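Local coordinates for probable transcriptional regulator (Rhodococcus jostii, PDB 3ON2), which probably acts as a TetR-family transcriptional regulator, binding DNA through an N-terminal helix-turn-helix, and whose specific function is unknown, at residues A[63-68]-A[121-126]; A[69-74]-A[95-100]; A[85-90]-A[191-196]. One frame throughout, in Å; residues are numbered along the deposited sequence.

Contact 1: A[63-68]-A[121-126]; sequences LAESGF and ASQVVE
E65 and V124 bring two nearly parallel helices together: the axes of the short segments lie 8.6 Å apart at 19°, and the E65 CA to V124 CA distance is 4.7 Å. In this all-helical TetR-like fold, helix 56-81 is the long element leading from the predicted helix-turn-helix into the C-terminal domain, and here it meets the start of helix 122-144. V124 is the apolar centre. Its CG1 lies 4.1 Å from A64 CB, while CG2 comes 4.1 Å from the backbone N of E65. One turn on, F68 CE2 reaches to 4.3 Å from V124 CG1. The F68 side chain also touches M111 and K115 of helix 105-115 and is one of the residues lining the pocket of the bound polyether, which ties this packing to the ligand site. The polar edge is made by E65 and Q123, whose side chains cross at about a right angle. E65 CG stands anti to the backbone N (chi1 -167°), and the chain beyond it is extended. At its end, E65 OE2 lies 3.6 Å from Q123 CB. The carboxylate and amide planes are 75° apart and share no direct hydrogen bond. A water joins them instead: it accepts from Q123 NE2 at 2.7 Å and donates a weak bond to E65 OE1 at 3.3 Å.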
loop_
_atom_site.group_PDB
_atom_site.type_symbol
_atom_site.label_atom_id
_atom_site.label_comp_id
_atom_site.label_asym_id
_atom_site.label_seq_id
_atom_site.Cartn_x
_atom_site.Cartn_y
_atom_site.Cartn_z
ATOM N N LEU A 63 -1.475 -10.044 7.354
ATOM C CA LEU A 63 -1.739 -8.598 7.370
ATOM C C LEU A 63 -0.960 -7.859 6.294
ATOM O O LEU A 63 -1.509 -7.030 5.552
ATOM C CB LEU A 63 -1.340 -8.015 8.728
ATOM C CG LEU A 63 -2.353 -8.187 9.852
ATOM C CD1 LEU A 63 -1.704 -7.875 11.220
ATOM C CD2 LEU A 63 -3.550 -7.269 9.596
ATOM N N ALA A 64 0.322 -8.201 6.191
ATOM C CA ALA A 64 1.210 -7.610 5.184
ATOM C C ALA A 64 0.727 -7.948 3.768
ATOM O O ALA A 64 0.657 -7.068 2.905
ATOM C CB ALA A 64 2.637 -8.095 5.402
ATOM N N GLU A 65 0.411 -9.214 3.519
ATOM C CA GLU A 65 -0.105 -9.638 2.200
ATOM C C GLU A 65 -1.404 -8.911 1.841
ATOM O O GLU A 65 -1.545 -8.369 0.745
ATOM C CB GLU A 65 -0.324 -11.158 2.168
ATOM C CG GLU A 65 -0.543 -11.704 0.750
ATOM C CD GLU A 65 -1.273 -13.034 0.740
ATOM O OE1 GLU A 65 -1.882 -13.409 1.776
ATOM O OE2 GLU A 65 -1.250 -13.697 -0.315
ATOM N N SER A 66 -2.328 -8.882 2.794
ATOM C CA SER A 66 -3.590 -8.180 2.638
ATOM C C SER A 66 -3.401 -6.679 2.360
ATOM O O SER A 66 -4.163 -6.087 1.572
ATOM C CB SER A 66 -4.420 -8.345 3.906
ATOM O OG SER A 66 -5.598 -7.573 3.798
ATOM N N GLY A 67 -2.422 -6.075 3.029
ATOM C CA GLY A 67 -2.076 -4.678 2.800
ATOM C C GLY A 67 -1.647 -4.384 1.369
ATOM O O GLY A 67 -2.109 -3.430 0.753
ATOM N N PHE A 68 -0.758 -5.207 0.831
ATOM C CA PHE A 68 -0.350 -5.050 -0.551
ATOM C C PHE A 68 -1.494 -5.294 -1.509
ATOM O O PHE A 68 -1.682 -4.523 -2.451
ATOM C CB PHE A 68 0.850 -5.934 -0.895
ATOM C CG PHE A 68 2.147 -5.381 -0.413
ATOM C CD1 PHE A 68 2.686 -4.221 -0.988
ATOM C CD2 PHE A 68 2.823 -6.008 0.631
ATOM C CE1 PHE A 68 3.879 -3.711 -0.543
ATOM C CE2 PHE A 68 4.017 -5.508 1.103
ATOM C CZ PHE A 68 4.558 -4.365 0.517
ATOM N N ALA A 121 8.013 -14.094 3.680
ATOM C CA ALA A 121 7.201 -15.086 2.976
ATOM C C ALA A 121 6.971 -14.708 1.505
ATOM O O ALA A 121 6.725 -13.543 1.167
ATOM C CB ALA A 121 5.872 -15.347 3.709
ATOM N N SER A 122 7.079 -15.709 0.637
ATOM C CA SER A 122 6.908 -15.528 -0.809
ATOM C C SER A 122 5.569 -14.874 -1.200
ATOM O O SER A 122 5.525 -14.071 -2.135
ATOM C CB SER A 122 7.061 -16.866 -1.530
ATOM O OG SER A 122 6.180 -17.836 -0.974
ATOM N N GLN A 123 4.483 -15.193 -0.491
ATOM C CA GLN A 123 3.194 -14.593 -0.851
ATOM C C GLN A 123 3.176 -13.089 -0.560
ATOM O O GLN A 123 2.543 -12.326 -1.299
ATOM C CB GLN A 123 1.995 -15.310 -0.219
ATOM C CG GLN A 123 1.786 -15.071 1.270
ATOM C CD GLN A 123 2.630 -15.982 2.160
ATOM O OE1 GLN A 123 3.511 -16.728 1.688
ATOM N NE2 GLN A 123 2.354 -15.931 3.470
ATOM N N VAL A 124 3.890 -12.670 0.494
ATOM C CA VAL A 124 4.068 -11.238 0.774
ATOM C C VAL A 124 4.921 -10.597 -0.329
ATOM O O VAL A 124 4.539 -9.550 -0.896
ATOM C CB VAL A 124 4.690 -10.966 2.164
ATOM C CG1 VAL A 124 4.938 -9.467 2.358
ATOM C CG2 VAL A 124 3.766 -11.515 3.294
ATOM N N VAL A 125 6.075 -11.209 -0.614
ATOM C CA VAL A 125 6.972 -10.708 -1.665
ATOM C C VAL A 125 6.214 -10.538 -2.990
ATOM O O VAL A 125 6.317 -9.483 -3.621
ATOM C CB VAL A 125 8.230 -11.606 -1.859
ATOM C CG1 VAL A 125 9.079 -11.108 -3.035
ATOM C CG2 VAL A 125 9.069 -11.655 -0.581
ATOM N N GLU A 126 5.440 -11.557 -3.387
ATOM C CA GLU A 126 4.669 -11.530 -4.660
ATOM C C GLU A 126 3.591 -10.445 -4.707
ATOM O O GLU A 126 3.395 -9.789 -5.734
ATOM C CB GLU A 126 4.016 -12.890 -4.935
ATOM C CG GLU A 126 4.995 -13.975 -5.413
ATOM C CD GLU A 126 4.366 -15.370 -5.477
ATOM O OE1 GLU A 126 3.108 -15.454 -5.510
ATOM O OE2 GLU A 126 5.128 -16.377 -5.500
HETATM O O HOH W 1 0.117 -14.620 4.143
#

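Contact 2: A[69-74]-A[95-100]; sequences LRLTAA and GAYVSF
F100 is the main bump of this interface, its ring laid against the helix surface formed by R70, L71 and A74. The two segments run roughly antiparallel, 144° between their directions, with axes 10.1 Å apart, and the F100 side chain spans much of that distance. With chi1 at -171°, CG of F100 stands anti to the backbone N, which starts the ring off toward L71. L71 lies over a face of the ring: its CB is 4.0 Å from the ring centroid in a CH-pi contact, offset toward the rim, and its CA comes to 3.7 Å from F100 CE1. A74 CB closes in near the root of the ring, 4.1 Å from F100 CD1, and R70 CB reaches the outer part, 4.3 Å from CE1 of F100. L71 is the bump in the other direction. Its CD1 drops between two aromatic side chains, 3.8 Å from F100 CG and 4.0 Å from Y97 CD1. A turn earlier than F100, the small A96 CB meets A74 O at 4.2 Å. The polar ends find partners outside the two segments: R70 forms a salt bridge with E22 of helix 13-28, and Y97 OH is hydrogen-bonded to Y112 and H165. L71 and Y97 both line the pocket that holds the bound polyether, placing the contact in the wall of the helical C-terminal ligand cavity familiar from TetR-family regulators.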
loop_
_atom_site.group_PDB
_atom_site.type_symbol
_atom_site.label_atom_id
_atom_site.label_comp_id
_atom_site.label_asym_id
_atom_site.label_seq_id
_atom_site.Cartn_x
_atom_site.Cartn_y
_atom_site.Cartn_z
ATOM N N LEU A 69 -2.280 -6.344 -1.264
ATOM C CA LEU A 69 -3.430 -6.639 -2.143
ATOM C C LEU A 69 -4.367 -5.434 -2.223
ATOM O O LEU A 69 -4.825 -5.034 -3.320
ATOM C CB LEU A 69 -4.175 -7.886 -1.647
ATOM C CG LEU A 69 -3.403 -9.185 -1.903
ATOM C CD1 LEU A 69 -4.148 -10.369 -1.294
ATOM C CD2 LEU A 69 -3.156 -9.429 -3.391
ATOM N N ARG A 70 -4.618 -4.826 -1.070
ATOM C CA ARG A 70 -5.480 -3.649 -0.974
ATOM C C ARG A 70 -4.862 -2.402 -1.591
ATOM O O ARG A 70 -5.581 -1.582 -2.178
ATOM C CB ARG A 70 -5.897 -3.395 0.477
ATOM C CG ARG A 70 -6.888 -4.443 0.981
ATOM C CD ARG A 70 -7.370 -4.053 2.347
ATOM N NE ARG A 70 -6.477 -4.577 3.346
ATOM C CZ ARG A 70 -6.292 -4.026 4.539
ATOM N NH1 ARG A 70 -6.905 -2.879 4.862
ATOM N NH2 ARG A 70 -5.464 -4.610 5.391
ATOM N N LEU A 71 -3.544 -2.257 -1.466
ATOM C CA LEU A 71 -2.857 -1.137 -2.116
ATOM C C LEU A 71 -2.944 -1.265 -3.635
ATOM O O LEU A 71 -3.228 -0.282 -4.333
ATOM C CB LEU A 71 -1.382 -1.039 -1.677
ATOM C CG LEU A 71 -0.486 -0.045 -2.448
ATOM C CD1 LEU A 71 -1.003 1.435 -2.377
ATOM C CD2 LEU A 71 0.943 -0.140 -1.923
ATOM N N THR A 72 -2.696 -2.472 -4.148
ATOM C CA THR A 72 -2.867 -2.713 -5.579
ATOM C C THR A 72 -4.309 -2.398 -6.032
ATOM O O THR A 72 -4.518 -1.701 -7.022
ATOM C CB THR A 72 -2.479 -4.163 -5.970
ATOM O OG1 THR A 72 -1.101 -4.382 -5.659
ATOM C CG2 THR A 72 -2.706 -4.405 -7.478
ATOM N N ALA A 73 -5.298 -2.905 -5.298
ATOM C CA ALA A 73 -6.698 -2.602 -5.564
ATOM C C ALA A 73 -6.959 -1.079 -5.646
ATOM O O ALA A 73 -7.602 -0.615 -6.588
ATOM C CB ALA A 73 -7.610 -3.275 -4.496
ATOM N N ALA A 74 -6.411 -0.309 -4.704
ATOM C CA ALA A 74 -6.570 1.141 -4.663
ATOM C C ALA A 74 -5.933 1.846 -5.857
ATOM O O ALA A 74 -6.515 2.786 -6.423
ATOM C CB ALA A 74 -5.981 1.706 -3.348
ATOM N N GLY A 95 -1.601 10.489 -6.234
ATOM C CA GLY A 95 -2.595 10.893 -5.240
ATOM C C GLY A 95 -3.169 9.709 -4.475
ATOM O O GLY A 95 -3.308 9.780 -3.253
ATOM N N ALA A 96 -3.485 8.617 -5.181
ATOM C CA ALA A 96 -3.971 7.394 -4.519
ATOM C C ALA A 96 -2.937 6.747 -3.605
ATOM O O ALA A 96 -3.279 6.221 -2.538
ATOM C CB ALA A 96 -4.455 6.360 -5.549
ATOM N N TYR A 97 -1.682 6.733 -4.024
ATOM C CA TYR A 97 -0.641 6.189 -3.141
ATOM C C TYR A 97 -0.520 6.965 -1.815
ATOM O O TYR A 97 -0.460 6.374 -0.730
ATOM C CB TYR A 97 0.741 6.142 -3.818
ATOM C CG TYR A 97 1.755 5.590 -2.832
ATOM C CD1 TYR A 97 1.812 4.210 -2.594
ATOM C CD2 TYR A 97 2.575 6.431 -2.076
ATOM C CE1 TYR A 97 2.673 3.679 -1.673
ATOM C CE2 TYR A 97 3.461 5.896 -1.131
ATOM C CZ TYR A 97 3.507 4.514 -0.946
ATOM O OH TYR A 97 4.344 3.923 -0.041
ATOM N N VAL A 98 -0.419 8.287 -1.921
ATOM C CA VAL A 98 -0.247 9.124 -0.736
ATOM C C VAL A 98 -1.467 8.997 0.182
ATOM O O VAL A 98 -1.309 8.827 1.393
ATOM C CB VAL A 98 0.112 10.594 -1.120
ATOM C CG1 VAL A 98 0.262 11.492 0.130
ATOM C CG2 VAL A 98 1.437 10.617 -1.930
ATOM N N SER A 99 -2.671 9.026 -0.380
ATOM C CA SER A 99 -3.883 8.811 0.436
ATOM C C SER A 99 -3.901 7.470 1.152
ATOM O O SER A 99 -4.315 7.400 2.331
ATOM C CB SER A 99 -5.146 8.922 -0.410
ATOM O OG SER A 99 -5.232 10.238 -0.878
ATOM N N PHE A 100 -3.484 6.413 0.444
ATOM C CA PHE A 100 -3.407 5.091 1.068
ATOM C C PHE A 100 -2.454 5.074 2.266
ATOM O O PHE A 100 -2.780 4.548 3.345
ATOM C CB PHE A 100 -2.957 4.017 0.055
ATOM C CG PHE A 100 -3.056 2.619 0.581
ATOM C CD1 PHE A 100 -4.195 1.855 0.342
ATOM C CD2 PHE A 100 -2.010 2.062 1.344
ATOM C CE1 PHE A 100 -4.289 0.536 0.846
ATOM C CE2 PHE A 100 -2.102 0.769 1.856
ATOM C CZ PHE A 100 -3.244 0.004 1.607
#

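Contact 3: A[85-90]-A[191-196]; sequences HARARF and TFWRGL
W193 projects from helix 181-196 onto the first turn of helix 86-103, touching A86, R87 and F90. The short segments run at 141° to each other with axes 10.8 Å apart, and the indole bridges much of that distance. This is helix-helix packing at the surface of the all-helical C-terminal part of a TetR-type fold. R87 supplies the contacts with the indole face, first through its aliphatic chain and then through the guanidinium. R87 CB sits over the centre of the six-membered ring, 3.7 Å from its centroid, in a CH-pi contact close to the ring normal. From CG to NE the arginine chain is extended and runs across the indole toward the five-membered ring, where R87 NE lies 3.7 Å from W193 CD1. The guanidinium is almost parallel to the indole, their planes 12° apart, with CD1 beneath one face near its rim. The charge is paired through NH2 with D190, on the same helix as W193, in a salt bridge.

The aromatic contact uses a different part of W193. Its edge points at the face of F90 in a T-shaped pair, with ring centroids 5.2 Å apart and planes at 83°; W193 CZ3 stands over the centre of the phenyl ring.

Purely apolar contacts fill in around these rings. A86 CB touches the indole edge, 3.7 Å from W193 CH2. L196 CD1 meets the F90 edge in plane, 3.9 Å from CE2, and F192 CE2 comes to 4.2 Å from F90 CD2.

Other helices flank the pair. A86 and F90 rest on A142 of helix 122-144, F192 and L196 pack on I156 of helix 153-172, and W193 also touches D147 and I148 in the loop between those two helices.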
loop_
_atom_site.group_PDB
_atom_site.type_symbol
_atom_site.label_atom_id
_atom_site.label_comp_id
_atom_site.label_asym_id
_atom_site.label_seq_id
_atom_site.Cartn_x
_atom_site.Cartn_y
_atom_site.Cartn_z
ATOM N N HIS A 85 -5.505 8.764 -20.353
ATOM C CA HIS A 85 -4.286 9.278 -20.928
ATOM C C HIS A 85 -3.223 9.294 -19.828
ATOM O O HIS A 85 -3.557 9.407 -18.651
ATOM C CB HIS A 85 -4.495 10.626 -21.655
ATOM C CG HIS A 85 -4.830 11.776 -20.759
ATOM N ND1 HIS A 85 -3.868 12.594 -20.206
ATOM C CD2 HIS A 85 -6.022 12.288 -20.371
ATOM C CE1 HIS A 85 -4.449 13.539 -19.484
ATOM N NE2 HIS A 85 -5.757 13.375 -19.567
ATOM N N ALA A 86 -1.963 9.129 -20.229
ATOM C CA ALA A 86 -0.861 8.902 -19.289
ATOM C C ALA A 86 -0.729 9.982 -18.221
ATOM O O ALA A 86 -0.565 9.657 -17.040
ATOM C CB ALA A 86 0.473 8.690 -20.029
ATOM N N ARG A 87 -0.807 11.253 -18.609
ATOM C CA ARG A 87 -0.612 12.323 -17.626
ATOM C C ARG A 87 -1.624 12.228 -16.486
ATOM O O ARG A 87 -1.258 12.386 -15.318
ATOM C CB ARG A 87 -0.617 13.727 -18.256
ATOM C CG ARG A 87 -0.382 14.773 -17.214
ATOM C CD ARG A 87 -0.135 16.163 -17.724
ATOM N NE ARG A 87 0.469 16.949 -16.646
ATOM C CZ ARG A 87 0.927 18.198 -16.781
ATOM N NH1 ARG A 87 0.860 18.807 -17.968
ATOM N NH2 ARG A 87 1.461 18.832 -15.735
ATOM N N ALA A 88 -2.880 11.939 -16.830
ATOM C CA ALA A 88 -3.965 11.730 -15.840
ATOM C C ALA A 88 -3.745 10.502 -14.956
ATOM O O ALA A 88 -4.003 10.546 -13.752
ATOM C CB ALA A 88 -5.308 11.640 -16.524
ATOM N N ARG A 89 -3.271 9.415 -15.558
ATOM C CA ARG A 89 -3.021 8.190 -14.812
ATOM C C ARG A 89 -1.882 8.361 -13.828
ATOM O O ARG A 89 -1.955 7.847 -12.720
ATOM C CB ARG A 89 -2.669 7.040 -15.749
ATOM C CG ARG A 89 -3.842 6.570 -16.537
ATOM C CD ARG A 89 -3.457 5.445 -17.472
ATOM N NE ARG A 89 -4.674 4.902 -18.046
ATOM C CZ ARG A 89 -4.801 3.685 -18.561
ATOM N NH1 ARG A 89 -3.773 2.835 -18.598
ATOM N NH2 ARG A 89 -5.970 3.331 -19.047
ATOM N N PHE A 90 -0.809 9.028 -14.257
ATOM C CA PHE A 90 0.347 9.279 -13.377
ATOM C C PHE A 90 -0.098 10.096 -12.184
ATOM O O PHE A 90 0.225 9.763 -11.054
ATOM C CB PHE A 90 1.460 10.041 -14.107
ATOM C CG PHE A 90 2.330 9.191 -15.016
ATOM C CD1 PHE A 90 1.809 8.124 -15.748
ATOM C CD2 PHE A 90 3.670 9.521 -15.191
ATOM C CE1 PHE A 90 2.615 7.392 -16.615
ATOM C CE2 PHE A 90 4.488 8.784 -16.057
ATOM C CZ PHE A 90 3.961 7.712 -16.760
ATOM N N THR A 191 6.103 18.230 -11.999
ATOM C CA THR A 191 7.530 18.336 -12.259
ATOM C C THR A 191 8.058 17.006 -12.828
ATOM O O THR A 191 8.838 17.001 -13.785
ATOM C CB THR A 191 8.280 18.750 -10.972
ATOM O OG1 THR A 191 7.747 20.008 -10.509
ATOM C CG2 THR A 191 9.748 18.914 -11.230
ATOM N N PHE A 192 7.632 15.895 -12.229
ATOM C CA PHE A 192 7.937 14.551 -12.722
ATOM C C PHE A 192 7.468 14.410 -14.177
ATOM O O PHE A 192 8.241 14.016 -15.050
ATOM C CB PHE A 192 7.240 13.504 -11.829
ATOM C CG PHE A 192 7.659 12.060 -12.094
ATOM C CD1 PHE A 192 8.972 11.644 -11.896
ATOM C CD2 PHE A 192 6.723 11.122 -12.518
ATOM C CE1 PHE A 192 9.340 10.297 -12.123
ATOM C CE2 PHE A 192 7.081 9.788 -12.735
ATOM C CZ PHE A 192 8.397 9.383 -12.535
ATOM N N TRP A 193 6.219 14.771 -14.445
ATOM C CA TRP A 193 5.664 14.593 -15.804
ATOM C C TRP A 193 6.514 15.382 -16.810
ATOM O O TRP A 193 6.939 14.843 -17.855
ATOM C CB TRP A 193 4.175 15.010 -15.883
ATOM C CG TRP A 193 3.689 14.888 -17.282
ATOM C CD1 TRP A 193 3.608 15.894 -18.225
ATOM C CD2 TRP A 193 3.317 13.681 -17.952
ATOM N NE1 TRP A 193 3.177 15.375 -19.426
ATOM C CE2 TRP A 193 2.997 14.023 -19.291
ATOM C CE3 TRP A 193 3.223 12.339 -17.553
ATOM C CZ2 TRP A 193 2.563 13.071 -20.233
ATOM C CZ3 TRP A 193 2.802 11.389 -18.500
ATOM C CH2 TRP A 193 2.464 11.772 -19.817
ATOM N N ARG A 194 6.784 16.645 -16.486
ATOM C CA ARG A 194 7.632 17.507 -17.331
ATOM C C ARG A 194 9.036 16.949 -17.564
ATOM O O ARG A 194 9.582 17.040 -18.681
ATOM C CB ARG A 194 7.744 18.917 -16.751
ATOM C CG ARG A 194 6.515 19.782 -16.941
ATOM C CD ARG A 194 6.790 21.193 -16.355
ATOM N NE ARG A 194 5.744 21.632 -15.443
ATOM C CZ ARG A 194 5.938 22.008 -14.175
ATOM N NH1 ARG A 194 7.156 22.028 -13.630
ATOM N NH2 ARG A 194 4.901 22.386 -13.450
ATOM N N GLY A 195 9.619 16.364 -16.524
ATOM C CA GLY A 195 10.965 15.795 -16.626
ATOM C C GLY A 195 11.023 14.537 -17.480
ATOM O O GLY A 195 12.088 14.173 -17.985
ATOM N N LEU A 196 9.881 13.865 -17.637
ATOM C CA LEU A 196 9.818 12.685 -18.496
ATOM C C LEU A 196 9.263 12.970 -19.877
ATOM O O LEU A 196 9.601 12.251 -20.799
ATOM C CB LEU A 196 8.972 11.576 -17.885
ATOM C CG LEU A 196 9.272 11.116 -16.459
ATOM C CD1 LEU A 196 8.088 10.297 -16.006
ATOM C CD2 LEU A 196 10.601 10.313 -16.349
#

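Contacts 1 and 2 occupy successive turns of helix 56-81, with centres about 15 Å apart, and they touch directly: G67 O of contact 1 packs 3.7 Å from F100 CZ of contact 2. The centre of contact 3 is about 18 Å from that of contact 2 and about 29 Å from that of contact 1, on the opposite side of the chain's centre from contact 1. Helix 86-103 serves both contacts 2 and 3, whose nearest atoms are about 5 Å apart. F68, L71 and Y97 line the polyether pocket; separately, the F90 side chain is about 4 Å from a bound polyether. The polyether probably came from the crystallisation liquor, yet may mark a natural ligand site.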